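Local coordinates for Low density lipoprotein receptor adapter protein 1 (Rattus norvegicus, PDB 3SO6) that acts as a clathrin-associated adaptor for endocytosis of the LDL receptor, whose NPXY internalization motif it binds through its phosphotyrosine-binding domain, at residues A[69-77]-A[87-95]. Numbering follows the deposited sequence. Where two conformers were deposited one is given.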
ATOM      1  N   VAL A  69      -1.525   6.247  -6.737  1.00 13.89           N
ATOM      2  CA  VAL A  69      -0.886   5.009  -7.107  1.00 15.20           C
ATOM      3  C   VAL A  69      -1.880   4.162  -7.889  1.00 13.84           C
ATOM      4  O   VAL A  69      -2.808   3.564  -7.281  1.00 14.85           O
ATOM      5  CB  VAL A  69      -0.395   4.253  -5.857  1.00 14.99           C
ATOM      6  CG1 VAL A  69       0.451   3.066  -6.275  1.00 18.75           C
ATOM      7  CG2 VAL A  69       0.455   5.223  -4.960  1.00 17.80           C
ATOM      8  N   SER A  70      -1.673   4.021  -9.199  1.00 14.78           N
ATOM      9  CA  SER A  70      -2.598   3.230 -10.035  1.00 14.91           C
ATOM     10  C   SER A  70      -2.662   1.815  -9.490  1.00 14.41           C
ATOM     11  O   SER A  70      -1.620   1.181  -9.199  1.00 15.57           O
ATOM     12  CB  SER A  70      -2.059   3.183 -11.463  1.00 17.13           C
ATOM     13  OG  SER A  70      -2.803   2.274 -12.219  1.00 19.67           O
ATOM     14  N   ILE A  71      -3.859   1.236  -9.507  1.00 13.87           N
ATOM     15  CA  ILE A  71      -4.029  -0.178  -9.089  1.00 13.62           C
ATOM     16  C   ILE A  71      -3.110  -1.103  -9.890  1.00 13.70           C
ATOM     17  O   ILE A  71      -2.661  -2.096  -9.333  1.00 13.06           O
ATOM     18  CB  ILE A  71      -5.568  -0.601  -9.230  1.00 13.55           C
ATOM     19  CG1 ILE A  71      -5.900  -1.771  -8.345  1.00 15.77           C
ATOM     20  CG2 ILE A  71      -5.978  -0.735 -10.746  1.00 14.36           C
ATOM     21  CD1 ILE A  71      -5.996  -1.484  -6.899  1.00 15.64           C
ATOM     22  N   TYR A  72      -2.821  -0.787 -11.167  1.00 13.41           N
ATOM     23  CA  TYR A  72      -2.008  -1.701 -11.977  1.00 13.31           C
ATOM     24  C   TYR A  72      -0.548  -1.762 -11.577  1.00 13.59           C
ATOM     25  O   TYR A  72       0.172  -2.669 -11.931  1.00 15.97           O
ATOM     26  CB  TYR A  72      -2.074  -1.291 -13.425  1.00 15.18           C
ATOM     27  CG  TYR A  72      -3.454  -1.284 -14.003  1.00 16.07           C
ATOM     28  CD1 TYR A  72      -4.212  -2.473 -14.094  1.00 17.53           C
ATOM     29  CD2 TYR A  72      -3.994  -0.086 -14.478  1.00 16.66           C
ATOM     30  CE1 TYR A  72      -5.475  -2.419 -14.664  1.00 17.72           C
ATOM     31  CE2 TYR A  72      -5.273  -0.035 -15.014  1.00 20.16           C
ATOM     32  CZ  TYR A  72      -6.019  -1.223 -15.099  1.00 20.00           C
ATOM     33  OH  TYR A  72      -7.304  -1.244 -15.693  1.00 24.37           O
ATOM     34  N   ARG A  73      -0.116  -0.772 -10.809  1.00 14.15           N
ATOM     35  CA  ARG A  73       1.247  -0.730 -10.298  1.00 13.08           C
ATOM     36  C   ARG A  73       1.456  -1.510  -9.001  1.00 12.79           C
ATOM     37  O   ARG A  73       2.627  -1.707  -8.603  1.00 14.21           O
ATOM     38  CB  ARG A  73       1.636   0.728 -10.029  1.00 14.96           C
ATOM     39  CG  ARG A  73       1.785   1.570 -11.298  1.00 15.87           C
ATOM     40  CD  ARG A  73       1.952   3.088 -10.946  1.00 18.57           C
ATOM     41  NE  ARG A  73       3.023   3.293  -9.980  1.00 18.51           N
ATOM     42  CZ  ARG A  73       3.135   4.330  -9.143  1.00 18.78           C
ATOM     43  NH1 ARG A  73       2.260   5.319  -9.137  1.00 20.33           N
ATOM     44  NH2 ARG A  73       4.109   4.372  -8.214  1.00 21.00           N
ATOM     45  N   ILE A  74       0.375  -1.810  -8.242  1.00 12.30           N
ATOM     46  CA  ILE A  74       0.507  -2.329  -6.871  1.00 11.39           C
ATOM     47  C   ILE A  74       0.523  -3.838  -7.016  1.00 11.66           C
ATOM     48  O   ILE A  74      -0.399  -4.407  -7.649  1.00 12.61           O
ATOM     49  CB  ILE A  74      -0.669  -1.863  -5.988  1.00 11.50           C
ATOM     50  CG1 ILE A  74      -0.762  -0.327  -5.924  1.00 12.53           C
ATOM     51  CG2 ILE A  74      -0.555  -2.552  -4.644  1.00 12.76           C
ATOM     52  CD1 ILE A  74      -2.063   0.170  -5.247  1.00 13.73           C
ATOM     53  N   SER A  75       1.573  -4.491  -6.519  1.00  9.86           N
ATOM     54  CA  SER A  75       1.663  -5.937  -6.649  1.00 12.68           C
ATOM     55  C   SER A  75       1.171  -6.674  -5.473  1.00 10.94           C
ATOM     56  O   SER A  75       0.756  -7.834  -5.611  1.00 11.72           O
ATOM     57  CB  SER A  75       3.119  -6.346  -6.922  1.00 12.17           C
ATOM     58  OG  SER A  75       3.946  -5.713  -5.983  1.00 13.71           O
ATOM     59  N   TYR A  76       1.207  -6.067  -4.277  1.00 10.80           N
ATOM     60  CA  TYR A  76       1.099  -6.871  -3.028  0.50 10.49           C
ATOM     61  C   TYR A  76       0.731  -5.925  -1.892  1.00 10.30           C
ATOM     62  O   TYR A  76       1.192  -4.768  -1.889  1.00 10.23           O
ATOM     63  CB  TYR A  76       2.490  -7.512  -2.784  0.50 10.99           C
ATOM     64  CG  TYR A  76       2.520  -8.636  -1.737  0.50  9.15           C
ATOM     65  CD1 TYR A  76       2.022  -9.900  -1.997  0.50 12.34           C
ATOM     66  CD2 TYR A  76       3.104  -8.414  -0.458  0.50  9.51           C
ATOM     67  CE1 TYR A  76       2.096 -10.900  -1.046  0.50 12.18           C
ATOM     68  CE2 TYR A  76       3.131  -9.408   0.496  0.50 10.62           C
ATOM     69  CZ  TYR A  76       2.633 -10.641   0.208  0.50 12.87           C
ATOM     70  OH  TYR A  76       2.657 -11.611   1.182  0.50 15.32           O
ATOM     71  N   CYS A  77       0.008  -6.419  -0.891  1.00  8.57           N
ATOM     72  CA  CYS A  77      -0.148  -5.677   0.306  1.00  8.88           C
ATOM     73  C   CYS A  77      -0.157  -6.599   1.517  1.00 10.16           C
ATOM     74  O   CYS A  77      -0.390  -7.792   1.377  1.00 10.66           O
ATOM     75  CB  CYS A  77      -1.375  -4.770   0.305  1.00 10.28           C
ATOM     76  SG  CYS A  77      -2.949  -5.635   0.343  1.00 13.36           S
ATOM     77  N   PHE A  87       0.660  -1.509   8.092  1.00  8.86           N
ATOM     78  CA  PHE A  87       0.161  -1.878   6.771  1.00  9.04           C
ATOM     79  C   PHE A  87       1.221  -1.454   5.732  1.00  8.01           C
ATOM     80  O   PHE A  87       1.777  -0.333   5.853  1.00  9.58           O
ATOM     81  CB  PHE A  87      -1.135  -1.111   6.522  1.00 10.02           C
ATOM     82  CG  PHE A  87      -1.488  -1.096   5.039  1.00  9.40           C
ATOM     83  CD1 PHE A  87      -1.973  -2.253   4.397  1.00  9.65           C
ATOM     84  CD2 PHE A  87      -1.289   0.060   4.266  1.00 10.99           C
ATOM     85  CE1 PHE A  87      -2.238  -2.261   3.025  1.00 11.76           C
ATOM     86  CE2 PHE A  87      -1.476   0.010   2.890  1.00 12.80           C
ATOM     87  CZ  PHE A  87      -1.969  -1.117   2.273  1.00 13.88           C
ATOM     88  N   ALA A  88       1.469  -2.289   4.732  1.00  7.83           N
ATOM     89  CA  ALA A  88       2.406  -1.878   3.690  1.00  8.56           C
ATOM     90  C   ALA A  88       1.908  -2.379   2.345  1.00  8.58           C
ATOM     91  O   ALA A  88       1.191  -3.416   2.223  1.00  9.45           O
ATOM     92  CB  ALA A  88       3.857  -2.365   3.986  1.00  9.26           C
ATOM     93  N   TYR A  89       2.340  -1.694   1.309  1.00 10.11           N
ATOM     94  CA  TYR A  89       2.154  -2.214  -0.073  1.00 10.16           C
ATOM     95  C   TYR A  89       3.418  -2.210  -0.841  1.00  9.71           C
ATOM     96  O   TYR A  89       4.368  -1.465  -0.461  1.00 11.09           O
ATOM     97  CB  TYR A  89       1.006  -1.482  -0.799  1.00 12.08           C
ATOM     98  CG  TYR A  89       1.281  -0.037  -1.135  1.00 11.85           C
ATOM     99  CD1 TYR A  89       2.039   0.277  -2.273  1.00 13.42           C
ATOM    100  CD2 TYR A  89       0.896   1.005  -0.288  1.00 13.50           C
ATOM    101  CE1 TYR A  89       2.362   1.563  -2.589  1.00 14.57           C
ATOM    102  CE2 TYR A  89       1.196   2.386  -0.623  1.00 14.54           C
ATOM    103  CZ  TYR A  89       1.935   2.610  -1.786  1.00 14.43           C
ATOM    104  OH  TYR A  89       2.265   3.915  -2.098  1.00 18.14           O
ATOM    105  N   ILE A  90       3.502  -3.016  -1.891  1.00 10.82           N
ATOM    106  CA  ILE A  90       4.649  -2.952  -2.821  1.00 10.56           C
ATOM    107  C   ILE A  90       4.040  -2.396  -4.143  1.00 11.53           C
ATOM    108  O   ILE A  90       2.993  -2.929  -4.612  1.00 11.76           O
ATOM    109  CB  ILE A  90       5.306  -4.307  -3.023  1.00 11.86           C
ATOM    110  CG1 ILE A  90       5.869  -4.811  -1.670  1.00 13.65           C
ATOM    111  CG2 ILE A  90       6.420  -4.224  -4.030  1.00 14.51           C
ATOM    112  CD1 ILE A  90       6.419  -6.243  -1.677  1.00 14.34           C
ATOM    113  N   ALA A  91       4.730  -1.439  -4.789  1.00 12.43           N
ATOM    114  CA  ALA A  91       4.290  -0.999  -6.080  1.00 12.76           C
ATOM    115  C   ALA A  91       5.476  -0.654  -6.921  1.00 13.04           C
ATOM    116  O   ALA A  91       6.472  -0.115  -6.416  1.00 15.88           O
ATOM    117  CB  ALA A  91       3.416   0.244  -5.933  1.00 13.33           C
ATOM    118  N   GLN A  92       5.345  -0.928  -8.214  1.00 14.21           N
ATOM    119  CA  GLN A  92       6.382  -0.562  -9.144  1.00 16.09           C
ATOM    120  C   GLN A  92       6.268   0.968  -9.333  1.00 16.52           C
ATOM    121  O   GLN A  92       5.171   1.549  -9.383  1.00 18.40           O
ATOM    122  CB  GLN A  92       6.112  -1.228 -10.523  1.00 16.37           C
ATOM    123  CG  GLN A  92       7.204  -0.967 -11.565  1.00 18.33           C
ATOM    124  CD  GLN A  92       7.241  -2.075 -12.609  1.00 22.79           C
ATOM    125  OE1 GLN A  92       6.215  -2.417 -13.209  1.00 25.89           O
ATOM    126  NE2 GLN A  92       8.475  -2.579 -12.914  1.00 24.47           N
ATOM    127  N   SER A  93       7.421   1.617  -9.519  1.00 18.76           N
ATOM    128  CA  SER A  93       7.488   3.093  -9.657  1.00 20.67           C
ATOM    129  C   SER A  93       6.795   3.477 -10.977  1.00 23.25           C
ATOM    130  O   SER A  93       6.737   2.675 -11.900  1.00 23.85           O
ATOM    131  CB  SER A  93       8.956   3.565  -9.683  1.00 24.03           C
ATOM    132  OG  SER A  93       9.072   4.825 -10.345  1.00 24.72           O
ATOM    133  N   GLN A  94       6.299   4.694 -11.077  1.00 24.20           N
ATOM    134  CA  GLN A  94       5.621   5.144 -12.339  1.00 28.58           C
ATOM    135  C   GLN A  94       6.635   5.520 -13.396  1.00 30.65           C
ATOM    136  O   GLN A  94       6.353   5.480 -14.617  1.00 32.22           O
ATOM    137  CB  GLN A  94       4.675   6.300 -12.022  1.00 30.01           C
ATOM    138  CG  GLN A  94       3.780   6.831 -13.143  1.00 35.13           C
ATOM    139  CD  GLN A  94       2.902   7.971 -12.579  1.00 40.80           C
ATOM    140  OE1 GLN A  94       3.229   8.528 -11.499  1.00 43.90           O
ATOM    141  NE2 GLN A  94       1.794   8.303 -13.262  1.00 39.62           N
ATOM    142  N   GLN A  95       7.831   5.871 -12.927  1.00 32.14           N
ATOM    143  CA  GLN A  95       8.798   6.476 -13.803  1.00 34.00           C
ATOM    144  C   GLN A  95       9.888   5.521 -14.278  1.00 33.76           C
ATOM    145  O   GLN A  95      10.586   5.821 -15.248  1.00 35.82           O
ATOM    146  CB  GLN A  95       9.301   7.860 -13.272  1.00 35.09           C
ATOM    147  CG  GLN A  95       9.807   7.934 -11.825  1.00 37.72           C
ATOM    148  CD  GLN A  95       8.937   8.802 -10.874  1.00 42.42           C
ATOM    149  OE1 GLN A  95       7.806   8.414 -10.518  1.00 41.04           O
ATOM    150  NE2 GLN A  95       9.495   9.970 -10.418  1.00 41.36           N
TER
HETATM  151  O   HOH W   1       5.807   2.753  -6.168  1.00 23.14           O
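The Arg73 guanidinium meets Gln92 edge-on: NE reaches Gln92 O at 2.8 Å, within the guanidinium plane and nearly in line with the C=O bond, while NH2 adds a weak bond. A bend at chi3 (52°) turns the group onto this oxygen. Val69 CG1 lies over one guanidinium face; against the other sits Gln94, its backbone N 3.3 Å above the plane and its side-chain amide tilted 13° from it. Gln92 N bonds to Arg73 O at 2.9 Å, so the Arg73 carbonyl and guanidinium hold the Gln92 backbone through N and O; Glu67 salt-bridges NH2. A beta bulge shifts the register between Ile74–Ala91 and Tyr76–Ile90. Ser75 N bonds to Ile90 O at 2.8 Å. On the face shared by Tyr76 and Ile90, Ile90 CD1 meets Tyr76 CD2 at 4.1 Å. The opposite face carries Ile74, Cys77, Tyr89 and Ala91; Val69 CG2 approaches Tyr89 OH to 3.6 Å. Strands 74-79 and 86-92 form an antiparallel beta hairpin; as in peptide-bound PTB domains, the LDL receptor tail extends the sheet from outermost 74-79, pairing antiparallel with Tyr76 and Cys77, while 86-92 adjoins strand 99-105 and Ile74, Cys77 and Phe87 pack against helix 109-131.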